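Local coordinates for nucleoid-associated protein HP_0035 (Helicobacter pylori, PDB 3F42) that probably binds DNA as a homodimer of the YbaB/EbfC family and alters its conformation, with a possible part in nucleoid organisation and gene regulation, at residues L60-K63 / E64-Q67. Sequence-based numbering, arbitrary orientation.
Sequences LEDK and EAMQ
Asp62 caps and Lys63 begins the long helix 63-93, and both are joined to its first turn by i to i+4 backbone bonds: Met66 N donates to Asp62 O at 2.9 Å, and Gln67 N to Lys63 O at 2.8 Å. Asp62 CG lies anti to the backbone N (chi1 -173°), which brings OD1 back over the helix start to accept from Ala65 N at 3.1 Å. That N-H arrives from above the carboxylate plane, in a nearly straight bond of 163°, while the Ala65 methyl, CB, packs 3.5 Å from Asp62 CG. Two waters also donate to OD1; one accepts from Glu64 N, and the other links OD1 to Glu64 OE1. Away from the cap, Lys63 CG touches the selenomethionine methyl, Met66 CE, at 3.6 Å, and the bend of the Lys63 chain at chi3 (73°) brings Lys63 CE across Gln67 OE1, 3.5 Å away. The polar ends of both side chains reach the second subunit, where Lys63 NZ forms a salt bridge with Asp57 and Gln67 OE1 accepts from Ile55 N. Water and Asp62 thus take up the N-H groups of Glu64 and Ala65, and the negative charge of Asp62 probably complements the helix dipole, while Lys63 and Gln67 tie this end of the helix into the subunit interface.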
# COMPACT_ATOMS: atom_id res chain seq x y z
N LEU A 60 32.07 19.42 29.47
CA LEU A 60 32.33 18.32 30.44
C LEU A 60 32.49 18.88 31.87
O LEU A 60 32.27 18.16 32.84
CB LEU A 60 33.54 17.50 30.04
CG LEU A 60 33.52 16.76 28.70
CD1 LEU A 60 34.89 16.15 28.48
CD2 LEU A 60 32.41 15.70 28.60
N GLU A 61 32.78 20.17 31.97
CA GLU A 61 32.90 20.88 33.26
C GLU A 61 31.57 21.34 33.86
O GLU A 61 31.55 21.87 35.00
CB GLU A 61 33.80 22.10 33.09
CG GLU A 61 35.18 21.79 32.55
CD GLU A 61 35.93 20.76 33.37
OE1 GLU A 61 35.95 20.86 34.61
OE2 GLU A 61 36.50 19.83 32.76
N ASP A 62 30.48 21.22 33.10
CA ASP A 62 29.18 21.69 33.55
C ASP A 62 28.10 20.79 32.97
O ASP A 62 27.47 21.11 31.96
CB ASP A 62 28.98 23.15 33.10
CG ASP A 62 27.74 23.79 33.66
OD1 ASP A 62 26.82 23.15 34.25
OD2 ASP A 62 27.65 25.02 33.48
N LYS A 63 27.89 19.66 33.63
CA LYS A 63 26.96 18.69 33.13
C LYS A 63 25.53 19.24 33.07
O LYS A 63 24.79 18.92 32.14
CB LYS A 63 27.00 17.39 33.94
CG LYS A 63 26.27 16.23 33.28
CD LYS A 63 26.22 14.99 34.22
CE LYS A 63 25.22 15.21 35.36
NZ LYS A 63 25.33 14.06 36.32
N GLU A 64 25.17 20.12 34.01
CA GLU A 64 23.83 20.71 33.99
C GLU A 64 23.57 21.43 32.67
O GLU A 64 22.53 21.22 31.99
CB GLU A 64 23.62 21.70 35.14
CG GLU A 64 22.20 22.28 35.12
CD GLU A 64 21.86 23.15 36.30
OE1 GLU A 64 22.79 23.68 36.94
OE2 GLU A 64 20.64 23.30 36.56
N ALA A 65 24.54 22.27 32.28
CA ALA A 65 24.42 23.03 31.02
C ALA A 65 24.46 22.05 29.85
O ALA A 65 23.72 22.18 28.87
CB ALA A 65 25.57 24.02 30.88
N MSE A 66 25.37 21.10 29.94
CA MSE A 66 25.49 20.10 28.85
C MSE A 66 24.18 19.40 28.55
O MSE A 66 23.77 19.27 27.40
CB MSE A 66 26.54 19.06 29.19
CG MSE A 66 26.82 18.23 27.97
SE MSE A 66 27.85 16.66 28.53
CE MSE A 66 26.63 15.80 29.75
N GLN A 67 23.51 18.95 29.60
CA GLN A 67 22.21 18.28 29.45
C GLN A 67 21.13 19.17 28.84
O GLN A 67 20.35 18.72 27.99
CB GLN A 67 21.77 17.72 30.79
CG GLN A 67 22.67 16.53 31.20
CD GLN A 67 22.35 15.92 32.55
OE1 GLN A 67 22.78 14.82 32.85
NE2 GLN A 67 21.61 16.65 33.40
O HOH W 1 26.66 21.18 36.26
O HOH W 2 25.28 25.00 35.81
O HOH W 3 22.15 13.69 35.24